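Local coordinates for 2-hydroxyisobutyryl-CoA mutase large subunit (Aquincola tertiaricarbonis, PDB 4R3U), which catalyses, together with its small cobalamin-binding subunit, the isomerization of 2-hydroxyisobutyryl-CoA and (S)-3-hydroxybutyryl-CoA, at residues L158-A163 with E503-R508; Y222-A227 with D555-L560; H288-A293 with G329-E334; G304-E309 with Q364-V369. One frame throughout, in Å; residues are numbered along the deposited sequence.

Interaction 1: L158-A163 with E503-R508; sequences LADMEA and ERQISR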
loop_
_atom_site.group_PDB
_atom_site.type_symbol
_atom_site.label_atom_id
_atom_site.label_comp_id
_atom_site.label_asym_id
_atom_site.label_seq_id
_atom_site.Cartn_x
_atom_site.Cartn_y
_atom_site.Cartn_z
ATOM N N LEU A 158 0.879 10.824 39.952
ATOM C CA LEU A 158 -0.412 10.210 39.645
ATOM C C LEU A 158 -1.367 11.314 39.136
ATOM O O LEU A 158 -2.183 11.057 38.240
ATOM C CB LEU A 158 -0.959 9.525 40.900
ATOM C CG LEU A 158 -2.433 9.108 40.958
ATOM C CD1 LEU A 158 -2.776 8.086 39.871
ATOM C CD2 LEU A 158 -2.750 8.540 42.331
ATOM N N ALA A 159 -1.210 12.553 39.670
ATOM C CA ALA A 159 -1.940 13.751 39.269
ATOM C C ALA A 159 -1.833 13.982 37.754
ATOM O O ALA A 159 -2.837 14.322 37.128
ATOM C CB ALA A 159 -1.401 14.952 40.015
ATOM N N ASP A 160 -0.632 13.763 37.157
ATOM C CA ASP A 160 -0.374 13.919 35.721
ATOM C C ASP A 160 -1.113 12.839 34.939
ATOM O O ASP A 160 -1.540 13.079 33.789
ATOM C CB ASP A 160 1.119 13.769 35.386
ATOM C CG ASP A 160 2.105 14.721 36.018
ATOM O OD1 ASP A 160 1.707 15.855 36.364
ATOM O OD2 ASP A 160 3.305 14.374 36.070
ATOM N N MET A 161 -1.166 11.614 35.508
ATOM C CA MET A 161 -1.872 10.506 34.848
ATOM C C MET A 161 -3.404 10.772 34.809
ATOM O O MET A 161 -4.065 10.371 33.850
ATOM C CB MET A 161 -1.558 9.145 35.502
ATOM C CG MET A 161 -2.061 7.968 34.677
ATOM S SD MET A 161 -1.485 6.360 35.240
ATOM C CE MET A 161 0.303 6.474 34.731
ATOM N N GLU A 162 -3.944 11.466 35.827
ATOM C CA GLU A 162 -5.350 11.831 35.904
ATOM C C GLU A 162 -5.637 12.779 34.758
ATOM O O GLU A 162 -6.643 12.593 34.072
ATOM C CB GLU A 162 -5.669 12.479 37.259
ATOM C CG GLU A 162 -5.550 11.500 38.414
ATOM C CD GLU A 162 -5.524 12.065 39.821
ATOM O OE1 GLU A 162 -5.321 13.291 39.984
ATOM O OE2 GLU A 162 -5.664 11.262 40.769
ATOM N N ALA A 163 -4.699 13.738 34.489
ATOM C CA ALA A 163 -4.759 14.704 33.373
ATOM C C ALA A 163 -4.671 13.966 32.060
ATOM O O ALA A 163 -5.449 14.264 31.157
ATOM C CB ALA A 163 -3.630 15.721 33.471
ATOM N N GLU A 503 7.611 24.764 32.586
ATOM C CA GLU A 503 6.994 25.610 33.603
ATOM C C GLU A 503 5.685 24.990 34.145
ATOM O O GLU A 503 5.529 24.853 35.360
ATOM C CB GLU A 503 6.752 27.019 33.016
ATOM C CG GLU A 503 6.191 28.058 33.987
ATOM C CD GLU A 503 4.685 28.268 33.906
ATOM O OE1 GLU A 503 4.156 28.382 32.774
ATOM O OE2 GLU A 503 4.034 28.328 34.978
ATOM N N ARG A 504 4.777 24.577 33.223
ATOM C CA ARG A 504 3.471 23.987 33.521
ATOM C C ARG A 504 3.576 22.667 34.315
ATOM O O ARG A 504 2.865 22.469 35.301
ATOM C CB ARG A 504 2.677 23.789 32.228
ATOM C CG ARG A 504 2.061 25.075 31.672
ATOM C CD ARG A 504 0.988 24.811 30.594
ATOM N NE ARG A 504 1.545 24.312 29.335
ATOM C CZ ARG A 504 1.497 23.052 28.904
ATOM N NH1 ARG A 504 0.845 22.132 29.599
ATOM N NH2 ARG A 504 2.077 22.710 27.757
ATOM N N GLN A 505 4.489 21.792 33.883
ATOM C CA GLN A 505 4.753 20.482 34.467
ATOM C C GLN A 505 5.379 20.574 35.859
ATOM O O GLN A 505 4.864 19.915 36.767
ATOM C CB GLN A 505 5.591 19.629 33.492
ATOM C CG GLN A 505 5.920 18.226 33.956
ATOM C CD GLN A 505 4.751 17.301 34.143
ATOM O OE1 GLN A 505 3.720 17.385 33.458
ATOM N NE2 GLN A 505 4.934 16.352 35.043
ATOM N N ILE A 506 6.434 21.404 36.048
ATOM C CA ILE A 506 7.099 21.592 37.357
ATOM C C ILE A 506 6.101 22.128 38.397
ATOM O O ILE A 506 6.062 21.633 39.530
ATOM C CB ILE A 506 8.372 22.479 37.294
ATOM C CG1 ILE A 506 9.227 22.315 35.998
ATOM C CG2 ILE A 506 9.220 22.408 38.571
ATOM C CD1 ILE A 506 9.921 21.094 35.748
ATOM N N SER A 507 5.261 23.100 37.983
ATOM C CA SER A 507 4.219 23.721 38.802
ATOM C C SER A 507 3.394 22.666 39.520
ATOM O O SER A 507 3.212 22.777 40.735
ATOM C CB SER A 507 3.308 24.580 37.934
ATOM O OG SER A 507 4.006 25.701 37.425
ATOM N N ARG A 508 2.916 21.634 38.767
ATOM C CA ARG A 508 2.120 20.523 39.287
ATOM C C ARG A 508 2.929 19.594 40.180
ATOM O O ARG A 508 2.434 19.220 41.245
ATOM C CB ARG A 508 1.462 19.737 38.151
ATOM C CG ARG A 508 0.587 18.566 38.617
ATOM C CD ARG A 508 -0.598 18.349 37.722
ATOM N NE ARG A 508 -0.160 17.954 36.389
ATOM C CZ ARG A 508 -0.852 18.160 35.282
ATOM N NH1 ARG A 508 -0.353 17.802 34.105
ATOM N NH2 ARG A 508 -2.034 18.752 35.335
#
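Gln505 and Arg508, one turn apart on helix 503-508, both reach the carboxylate of Asp160 on helix 158-163. The side chain of Gln505 leaves its backbone with CG anti to N (chi1 -179°) and bends at the next bond. Its NE2 donates to Asp160 OD2 at 2.8 Å; the acceptor lies in the amide plane, whereas the donor stands above the carboxylate plane. That same NE2 also pairs with Asp156 OD2, and Asp160 OD2 accepts in addition from the backbone N of Asp156 and of Thr157, so this oxygen takes a side-chain N-H from helix 501-515 and two backbone N-H groups from the residues leading into its own helix.

Further along, Arg508 takes the other oxygen. Its NE forms a salt bridge with Asp160 OD1 at 2.8 Å, met nearly along the C-O axis, with an N-H...O angle of 147°. The guanidinium then runs on beside the helix: Asp160 CA covers one of its faces, and Ala163 CB lies 3.9 Å from NH2. Lower on the chain, CD rests on Ala159 CB at 4.2 Å, and NH2 finds a second carboxylate in Glu108. A leucine in place of Arg508 would probably leave Asp160 OD1 and Glu108 without their positive partner.

The axes of the two short helical segments approach to 11.1 Å at 126°, a separation spanned by polar side chains. Helix 158-164 belongs to the crossover from strand 125-128 to strand 175-178, a beta-alpha-beta unit of the TIM-type barrel, and here Asp160 ties it to helix 501-515, from far later in the chain.

Interaction 2: Y222-A227 with D555-L560; sequences YIYPIA and DIVEKL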
loop_
_atom_site.group_PDB
_atom_site.type_symbol
_atom_site.label_atom_id
_atom_site.label_comp_id
_atom_site.label_asym_id
_atom_site.label_seq_id
_atom_site.Cartn_x
_atom_site.Cartn_y
_atom_site.Cartn_z
ATOM N N TYR A 222 17.556 2.495 30.831
ATOM C CA TYR A 222 17.843 1.711 32.035
ATOM C C TYR A 222 18.203 2.611 33.201
ATOM O O TYR A 222 18.651 3.744 33.001
ATOM C CB TYR A 222 18.933 0.648 31.790
ATOM C CG TYR A 222 20.049 1.052 30.854
ATOM C CD1 TYR A 222 20.895 2.116 31.164
ATOM C CD2 TYR A 222 20.276 0.362 29.670
ATOM C CE1 TYR A 222 21.931 2.489 30.310
ATOM C CE2 TYR A 222 21.305 0.731 28.805
ATOM C CZ TYR A 222 22.143 1.783 29.138
ATOM O OH TYR A 222 23.167 2.153 28.298
ATOM N N ILE A 223 17.969 2.125 34.417
ATOM C CA ILE A 223 18.253 2.857 35.640
ATOM C C ILE A 223 19.243 2.048 36.478
ATOM O O ILE A 223 20.331 2.512 36.760
ATOM C CB ILE A 223 16.942 3.219 36.431
ATOM C CG1 ILE A 223 15.909 3.969 35.548
ATOM C CG2 ILE A 223 17.279 4.044 37.677
ATOM C CD1 ILE A 223 14.470 4.075 36.076
ATOM N N TYR A 224 18.865 0.831 36.842
ATOM C CA TYR A 224 19.610 -0.064 37.721
ATOM C C TYR A 224 20.339 -1.146 36.956
ATOM O O TYR A 224 19.996 -1.393 35.789
ATOM C CB TYR A 224 18.615 -0.734 38.704
ATOM C CG TYR A 224 17.676 0.261 39.348
ATOM C CD1 TYR A 224 18.149 1.202 40.270
ATOM C CD2 TYR A 224 16.327 0.317 38.984
ATOM C CE1 TYR A 224 17.299 2.146 40.838
ATOM C CE2 TYR A 224 15.466 1.260 39.549
ATOM C CZ TYR A 224 15.959 2.166 40.483
ATOM O OH TYR A 224 15.134 3.102 41.055
ATOM N N PRO A 225 21.275 -1.866 37.625
ATOM C CA PRO A 225 21.934 -3.008 36.966
ATOM C C PRO A 225 20.913 -4.090 36.571
ATOM O O PRO A 225 19.786 -4.105 37.089
ATOM C CB PRO A 225 22.902 -3.523 38.052
ATOM C CG PRO A 225 23.054 -2.407 39.032
ATOM C CD PRO A 225 21.745 -1.714 39.023
ATOM N N ILE A 226 21.296 -4.974 35.648
ATOM C CA ILE A 226 20.458 -6.043 35.081
ATOM C C ILE A 226 19.623 -6.834 36.104
ATOM O O ILE A 226 18.395 -6.886 35.960
ATOM C CB ILE A 226 21.281 -6.969 34.145
ATOM C CG1 ILE A 226 22.139 -6.146 33.143
ATOM C CG2 ILE A 226 20.352 -7.951 33.434
ATOM C CD1 ILE A 226 22.987 -6.920 32.244
ATOM N N ALA A 227 20.282 -7.428 37.132
ATOM C CA ALA A 227 19.641 -8.258 38.159
ATOM C C ALA A 227 18.450 -7.608 38.893
ATOM O O ALA A 227 17.348 -8.162 38.783
ATOM C CB ALA A 227 20.667 -8.816 39.132
ATOM N N ASP A 555 11.207 10.372 43.425
ATOM C CA ASP A 555 11.300 10.008 44.859
ATOM C C ASP A 555 11.598 8.504 44.994
ATOM O O ASP A 555 12.548 8.122 45.684
ATOM C CB ASP A 555 9.984 10.315 45.615
ATOM C CG ASP A 555 9.589 11.766 45.807
ATOM O OD1 ASP A 555 10.486 12.610 45.997
ATOM O OD2 ASP A 555 8.380 12.047 45.840
ATOM N N ILE A 556 10.791 7.675 44.281
ATOM C CA ILE A 556 10.833 6.212 44.219
ATOM C C ILE A 556 12.130 5.721 43.586
ATOM O O ILE A 556 12.822 4.889 44.195
ATOM C CB ILE A 556 9.540 5.622 43.551
ATOM C CG1 ILE A 556 8.251 6.083 44.317
ATOM C CG2 ILE A 556 9.592 4.093 43.477
ATOM C CD1 ILE A 556 6.930 5.972 43.529
ATOM N N VAL A 557 12.456 6.236 42.372
ATOM C CA VAL A 557 13.658 5.896 41.593
ATOM C C VAL A 557 14.955 6.204 42.357
ATOM O O VAL A 557 15.832 5.329 42.446
ATOM C CB VAL A 557 13.627 6.507 40.162
ATOM C CG1 VAL A 557 15.021 6.599 39.531
ATOM C CG2 VAL A 557 12.659 5.749 39.254
ATOM N N GLU A 558 15.073 7.437 42.909
ATOM C CA GLU A 558 16.276 7.872 43.641
ATOM C C GLU A 558 16.537 7.085 44.882
ATOM O O GLU A 558 17.686 6.704 45.114
ATOM C CB GLU A 558 16.276 9.371 43.922
ATOM C CG GLU A 558 16.449 10.210 42.669
ATOM C CD GLU A 558 17.637 9.881 41.782
ATOM O OE1 GLU A 558 18.792 9.975 42.263
ATOM O OE2 GLU A 558 17.404 9.552 40.594
ATOM N N LYS A 559 15.475 6.809 45.676
ATOM C CA LYS A 559 15.561 6.018 46.905
ATOM C C LYS A 559 16.189 4.631 46.621
ATOM O O LYS A 559 17.083 4.199 47.349
ATOM C CB LYS A 559 14.163 5.878 47.540
ATOM C CG LYS A 559 14.176 5.304 48.937
ATOM C CD LYS A 559 14.703 6.313 49.935
ATOM C CE LYS A 559 14.789 5.770 51.333
ATOM N NZ LYS A 559 15.225 6.826 52.288
ATOM N N LEU A 560 15.738 3.964 45.527
ATOM C CA LEU A 560 16.215 2.635 45.135
ATOM C C LEU A 560 17.635 2.603 44.561
ATOM O O LEU A 560 18.303 1.569 44.687
ATOM C CB LEU A 560 15.192 1.854 44.291
ATOM C CG LEU A 560 13.819 1.590 44.938
ATOM C CD1 LEU A 560 12.934 0.774 44.010
ATOM C CD2 LEU A 560 13.943 0.851 46.287
#
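Tyr224 and Val557 bury the most surface here, and they meet through the phenol oxygen: Tyr224 OH donates to the backbone Val557 O at 2.7 Å. The hydroxyl arrives in the carbonyl plane, on a lone pair, with a C=O...O angle of 111°. The bond from CA to CB of Tyr224 points toward helix 555-560, and CG lies anti to the carbonyl carbon (chi1 -48°). The rim of the ring passes Leu560, whose CB is 3.9 Å from CZ. Ile223 serves twice. Its CG2 sits over the centre of the neighbouring Tyr224 ring, 3.5 Å above the plane, and also touches Val557 CG1 at 3.9 Å, while its CD1 reaches Val557 CG2. One methyl thus touches both the ring face and Val557. A phenylalanine in place of Tyr224 would probably leave Val557 O without this donor and lose the contact of the oxygen with Leu560 CB.

Trp564 meets the Tyr224 ring edge-to-face, and backbone bonds join Ile223 to Tyr567. The loop 222-225, leading into helix 226-243, is therefore held against helix 553-564, which packs in turn through Val557 and Leu560 on Ile185 and Trp184 of helix 183-196 and through Leu560 on Ala532 of helix 518-532.

Interaction 3: H288-A293 with G329-E334; sequences HVDEFA and GARNPE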
loop_
_atom_site.group_PDB
_atom_site.type_symbol
_atom_site.label_atom_id
_atom_site.label_comp_id
_atom_site.label_asym_id
_atom_site.label_seq_id
_atom_site.Cartn_x
_atom_site.Cartn_y
_atom_site.Cartn_z
ATOM N N HIS A 288 3.577 -21.307 38.593
ATOM C CA HIS A 288 3.471 -22.232 37.478
ATOM C C HIS A 288 3.303 -21.409 36.221
ATOM O O HIS A 288 2.583 -20.406 36.228
ATOM C CB HIS A 288 2.249 -23.151 37.677
ATOM C CG HIS A 288 2.137 -24.270 36.676
ATOM N ND1 HIS A 288 1.738 -24.038 35.366
ATOM C CD2 HIS A 288 2.346 -25.597 36.835
ATOM C CE1 HIS A 288 1.754 -25.220 34.768
ATOM N NE2 HIS A 288 2.111 -26.187 35.608
ATOM N N VAL A 289 3.953 -21.854 35.136
ATOM C CA VAL A 289 3.909 -21.253 33.795
ATOM C C VAL A 289 2.494 -20.872 33.359
ATOM O O VAL A 289 2.295 -19.782 32.820
ATOM C CB VAL A 289 4.611 -22.105 32.703
ATOM C CG1 VAL A 289 5.102 -21.222 31.564
ATOM C CG2 VAL A 289 5.748 -22.949 33.274
ATOM N N ASP A 290 1.511 -21.753 33.610
ATOM C CA ASP A 290 0.123 -21.519 33.197
ATOM C C ASP A 290 -0.616 -20.401 33.968
ATOM O O ASP A 290 -1.667 -19.936 33.520
ATOM C CB ASP A 290 -0.665 -22.841 33.092
ATOM C CG ASP A 290 -0.143 -23.810 32.038
ATOM O OD1 ASP A 290 0.267 -23.351 30.961
ATOM O OD2 ASP A 290 -0.210 -25.036 32.269
ATOM N N GLU A 291 -0.036 -19.928 35.089
ATOM C CA GLU A 291 -0.609 -18.823 35.862
ATOM C C GLU A 291 -0.316 -17.464 35.189
ATOM O O GLU A 291 -0.986 -16.486 35.517
ATOM C CB GLU A 291 -0.037 -18.789 37.293
ATOM C CG GLU A 291 -0.422 -19.938 38.211
ATOM C CD GLU A 291 0.025 -19.720 39.647
ATOM O OE1 GLU A 291 0.828 -20.540 40.154
ATOM O OE2 GLU A 291 -0.411 -18.714 40.259
ATOM N N PHE A 292 0.707 -17.378 34.298
ATOM C CA PHE A 292 1.127 -16.101 33.701
ATOM C C PHE A 292 1.375 -16.118 32.200
ATOM O O PHE A 292 1.118 -15.106 31.544
ATOM C CB PHE A 292 2.344 -15.517 34.463
ATOM C CG PHE A 292 3.636 -16.284 34.281
ATOM C CD1 PHE A 292 3.934 -17.378 35.088
ATOM C CD2 PHE A 292 4.556 -15.912 33.298
ATOM C CE1 PHE A 292 5.118 -18.098 34.906
ATOM C CE2 PHE A 292 5.739 -16.636 33.115
ATOM C CZ PHE A 292 6.007 -17.728 33.917
ATOM N N ALA A 293 1.859 -17.250 31.638
ATOM C CA ALA A 293 2.106 -17.380 30.195
ATOM C C ALA A 293 0.936 -16.949 29.297
ATOM O O ALA A 293 1.198 -16.244 28.300
ATOM C CB ALA A 293 2.583 -18.762 29.839
ATOM N N GLY A 329 6.749 -26.901 29.681
ATOM C CA GLY A 329 5.735 -27.865 30.075
ATOM C C GLY A 329 4.373 -27.251 30.312
ATOM O O GLY A 329 3.625 -27.707 31.178
ATOM N N ALA A 330 4.030 -26.223 29.552
ATOM C CA ALA A 330 2.732 -25.558 29.678
ATOM C C ALA A 330 1.622 -26.529 29.266
ATOM O O ALA A 330 1.828 -27.364 28.373
ATOM C CB ALA A 330 2.688 -24.302 28.811
ATOM N N ARG A 331 0.479 -26.474 29.977
ATOM C CA ARG A 331 -0.670 -27.337 29.700
ATOM C C ARG A 331 -1.913 -26.557 29.248
ATOM O O ARG A 331 -2.823 -27.157 28.670
ATOM C CB ARG A 331 -0.947 -28.268 30.884
ATOM C CG ARG A 331 0.292 -29.030 31.289
ATOM C CD ARG A 331 0.045 -30.174 32.203
ATOM N NE ARG A 331 1.277 -30.858 32.577
ATOM C CZ ARG A 331 2.054 -31.561 31.751
ATOM N NH1 ARG A 331 1.736 -31.680 30.465
ATOM N NH2 ARG A 331 3.130 -32.184 32.212
ATOM N N ASN A 332 -1.944 -25.232 29.506
ATOM C CA ASN A 332 -3.027 -24.335 29.114
ATOM C C ASN A 332 -2.707 -23.869 27.691
ATOM O O ASN A 332 -1.627 -23.305 27.473
ATOM C CB ASN A 332 -3.136 -23.130 30.095
ATOM C CG ASN A 332 -4.262 -22.120 29.853
ATOM O OD1 ASN A 332 -4.792 -21.951 28.746
ATOM N ND2 ASN A 332 -4.610 -21.378 30.898
ATOM N N PRO A 333 -3.627 -24.102 26.714
ATOM C CA PRO A 333 -3.352 -23.709 25.318
ATOM C C PRO A 333 -3.014 -22.237 25.111
ATOM O O PRO A 333 -2.196 -21.931 24.235
ATOM C CB PRO A 333 -4.620 -24.124 24.567
ATOM C CG PRO A 333 -5.664 -24.263 25.622
ATOM C CD PRO A 333 -4.941 -24.769 26.828
ATOM N N GLU A 334 -3.591 -21.340 25.953
ATOM C CA GLU A 334 -3.355 -19.881 25.940
ATOM C C GLU A 334 -1.908 -19.525 26.275
ATOM O O GLU A 334 -1.422 -18.463 25.866
ATOM C CB GLU A 334 -4.294 -19.143 26.898
ATOM C CG GLU A 334 -5.777 -19.351 26.640
ATOM C CD GLU A 334 -6.633 -18.367 27.406
ATOM O OE1 GLU A 334 -6.385 -18.174 28.618
ATOM O OE2 GLU A 334 -7.527 -17.757 26.780
#
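Asp290 makes the close side-chain contacts of 288-293 with the loop 329-334, and its neighbours set it in place. His288, at the start, turns its ring back on its own loop: ND1 accepts from Asp290 N at 2.9 Å, with that nitrogen near the ring plane. Val289 packs on Val279 and Met324 of the flanking helices.

Asp290 itself has CG anti to its carbonyl carbon (chi1 -63°), and its carboxylate faces two successive backbone N-H groups. OD2 accepts from Arg331 N through its syn lone pair, at 2.8 Å and an N-H...O angle of 158°, and Asn332 N makes a weak bond to OD1 at 3.2 Å. OD1 is also bonded by Ser335 OG, and Ala330 CB lies 3.4 Å from it. The charge of the carboxylate is therefore probably offset by the two backbone N-H groups together with the Ser335 hydroxyl; the Arg331 guanidinium is not its direct partner, with NE 6.0 Å from OD2. Across the contact Asn332 CB lies against Asp290, while Asn332 OD1 accepts from Glu334 N at 3.1 Å, an Asx turn within the receiving loop.

Beyond Asp290, Phe292 packs on helices 264-283 and 226-243, and Ala293 rests on Met324 and Ser335, its O coming within 4.2 Å of Glu334 O.

Both loops run from a helix into one of two adjacent parallel strands, 298-302 and 340-344, so the contact pairs neighbouring alpha-to-beta turns at the strands' N-terminal end of a TIM-type barrel. The substrate lies near: the Glu334 side chain is about 7 Å from bound 3-hydroxybutanoyl-CoA and from that of Arg295, which binds it.

Interaction 4: G304-E309 with Q364-V369; sequences GDFFEE and QALSAV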
loop_
_atom_site.group_PDB
_atom_site.type_symbol
_atom_site.label_atom_id
_atom_site.label_comp_id
_atom_site.label_asym_id
_atom_site.label_seq_id
_atom_site.Cartn_x
_atom_site.Cartn_y
_atom_site.Cartn_z
ATOM N N GLY A 304 10.266 -3.972 5.685
ATOM C CA GLY A 304 10.114 -3.798 4.259
ATOM C C GLY A 304 10.012 -5.028 3.426
ATOM O O GLY A 304 9.457 -4.920 2.341
ATOM N N ASP A 305 10.604 -6.180 3.838
ATOM C CA ASP A 305 10.501 -7.369 2.972
ATOM C C ASP A 305 9.153 -8.009 3.228
ATOM O O ASP A 305 8.954 -8.720 4.234
ATOM C CB ASP A 305 11.661 -8.363 3.136
ATOM C CG ASP A 305 11.830 -9.330 1.965
ATOM O OD1 ASP A 305 10.838 -10.041 1.617
ATOM O OD2 ASP A 305 12.964 -9.414 1.418
ATOM N N PHE A 306 8.206 -7.682 2.342
ATOM C CA PHE A 306 6.819 -8.107 2.429
ATOM C C PHE A 306 6.582 -9.553 2.900
ATOM O O PHE A 306 5.907 -9.748 3.912
ATOM C CB PHE A 306 6.084 -7.785 1.114
ATOM C CG PHE A 306 4.595 -7.998 1.182
ATOM C CD1 PHE A 306 3.768 -7.045 1.769
ATOM C CD2 PHE A 306 4.017 -9.157 0.661
ATOM C CE1 PHE A 306 2.391 -7.245 1.852
ATOM C CE2 PHE A 306 2.635 -9.348 0.715
ATOM C CZ PHE A 306 1.829 -8.390 1.314
ATOM N N PHE A 307 7.139 -10.547 2.176
ATOM C CA PHE A 307 6.964 -11.965 2.496
ATOM C C PHE A 307 7.775 -12.468 3.649
ATOM O O PHE A 307 7.234 -13.231 4.462
ATOM C CB PHE A 307 7.111 -12.856 1.277
ATOM C CG PHE A 307 5.989 -12.653 0.290
ATOM C CD1 PHE A 307 4.697 -13.080 0.584
ATOM C CD2 PHE A 307 6.215 -12.004 -0.914
ATOM C CE1 PHE A 307 3.662 -12.891 -0.324
ATOM C CE2 PHE A 307 5.175 -11.811 -1.813
ATOM C CZ PHE A 307 3.907 -12.270 -1.516
ATOM N N GLU A 308 9.044 -11.992 3.776
ATOM C CA GLU A 308 9.921 -12.341 4.897
ATOM C C GLU A 308 9.294 -11.982 6.284
ATOM O O GLU A 308 9.371 -12.773 7.223
ATOM C CB GLU A 308 11.263 -11.668 4.716
ATOM C CG GLU A 308 12.170 -11.696 5.926
ATOM C CD GLU A 308 13.567 -11.231 5.583
ATOM O OE1 GLU A 308 13.736 -10.035 5.235
ATOM O OE2 GLU A 308 14.475 -12.096 5.573
ATOM N N GLU A 309 8.675 -10.802 6.386
ATOM C CA GLU A 309 8.022 -10.303 7.596
ATOM C C GLU A 309 6.841 -11.151 8.001
ATOM O O GLU A 309 6.722 -11.463 9.164
ATOM C CB GLU A 309 7.654 -8.811 7.426
ATOM C CG GLU A 309 8.898 -7.946 7.447
ATOM C CD GLU A 309 9.685 -8.049 8.748
ATOM O OE1 GLU A 309 9.112 -7.715 9.809
ATOM O OE2 GLU A 309 10.867 -8.464 8.713
ATOM N N GLN A 364 3.659 -2.452 4.668
ATOM C CA GLN A 364 4.067 -2.890 5.997
ATOM C C GLN A 364 2.855 -3.179 6.904
ATOM O O GLN A 364 2.857 -4.183 7.605
ATOM C CB GLN A 364 5.037 -1.891 6.616
ATOM C CG GLN A 364 6.397 -1.891 5.937
ATOM C CD GLN A 364 7.192 -0.650 6.244
ATOM O OE1 GLN A 364 7.012 -0.018 7.294
ATOM N NE2 GLN A 364 8.105 -0.273 5.334
ATOM N N ALA A 365 1.786 -2.351 6.824
ATOM C CA ALA A 365 0.554 -2.577 7.532
ATOM C C ALA A 365 -0.068 -3.892 7.031
ATOM O O ALA A 365 -0.493 -4.709 7.848
ATOM C CB ALA A 365 -0.391 -1.424 7.303
ATOM N N LEU A 366 -0.089 -4.119 5.708
ATOM C CA LEU A 366 -0.626 -5.335 5.101
ATOM C C LEU A 366 0.118 -6.598 5.563
ATOM O O LEU A 366 -0.537 -7.590 5.877
ATOM C CB LEU A 366 -0.701 -5.235 3.563
ATOM C CG LEU A 366 -1.360 -6.447 2.833
ATOM C CD1 LEU A 366 -2.824 -6.691 3.327
ATOM C CD2 LEU A 366 -1.279 -6.292 1.344
ATOM N N SER A 367 1.464 -6.552 5.628
ATOM C CA SER A 367 2.319 -7.638 6.132
ATOM C C SER A 367 1.919 -7.983 7.590
ATOM O O SER A 367 1.859 -9.151 7.946
ATOM C CB SER A 367 3.789 -7.217 6.107
ATOM O OG SER A 367 4.466 -7.559 4.912
ATOM N N ALA A 368 1.626 -6.971 8.412
ATOM C CA ALA A 368 1.215 -7.169 9.809
ATOM C C ALA A 368 -0.132 -7.906 9.926
ATOM O O ALA A 368 -0.282 -8.795 10.773
ATOM C CB ALA A 368 1.148 -5.826 10.527
ATOM N N VAL A 369 -1.085 -7.545 9.043
ATOM C CA VAL A 369 -2.445 -8.098 8.960
ATOM C C VAL A 369 -2.381 -9.552 8.454
ATOM O O VAL A 369 -3.033 -10.434 9.015
ATOM C CB VAL A 369 -3.330 -7.176 8.067
ATOM C CG1 VAL A 369 -4.694 -7.799 7.780
ATOM C CG2 VAL A 369 -3.498 -5.809 8.711
#
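Ser367 and Phe306 form the centre of this contact: Ser367 OG donates to the backbone Phe306 O at 2.8 Å. The hydroxyl lies in the carbonyl plane, on a lone pair, at a C=O...O angle of 117°. The same oxygen approaches the Phe306 ring obliquely, 3.3 Å from CD1. Farther out on that ring, Leu366 comes in at the edge, near the plane, its CD2 3.7 Å from CZ. Gln364 completes the first shell more loosely, with NE2 4.2 Å from Gly304 CA.

Several groups fix these partners. Phe306 carries CG anti to its backbone N (chi1 -171°), and the end of its ring comes nearer to helix 364-369 than its base; its CD2 lies 3.6 Å over the centre of the Phe307 ring. Asp305, the N-cap of helix 306-327, receives a weak capping bond from Glu308 N, and its other oxygen accepts from Ile52 N. Gln364 NE2 is held by Thr348 OG1, and Gln364 O accepts from Ser302 OG at the end of strand 298-302. Glu309 places only its CB near Ser367; its carboxylate turns away to Lys312.

A second copy of the large subunit also packs here: Val409 of that subunit packs on Phe306, and Phe306 of that subunit packs on Leu366. Helices 306-327 and 357-370 follow the adjacent parallel strands 298-302 and 340-344, so the contact joins neighbouring beta-alpha units of a TIM-type barrel where it meets its partner subunit. The Gln364 side chain remains about 9 Å from bound 5'-deoxyadenosine.

Overall arrangement
Interactions 2 and 4 are buried, and in each a hydroxyl donates to a backbone carbonyl amid apolar packing; interactions 1 and 3 are only partly buried and turn on an aspartate, bridged in 1 by side chains of a second helix as well as local backbone N-H groups, and met across the contact by backbone N-H groups in 3. Interactions 3 and 4 involve the same barrel units, 3 at the loops entering strands 298-302 and 340-344 and 4 at the helices that follow them, their centres about 30 Å apart. Interactions 1 and 2, with centres about 22 Å apart, instead join earlier elements to the late helices 501-515 and 553-564, and both lie across the chain's centre from interaction 4.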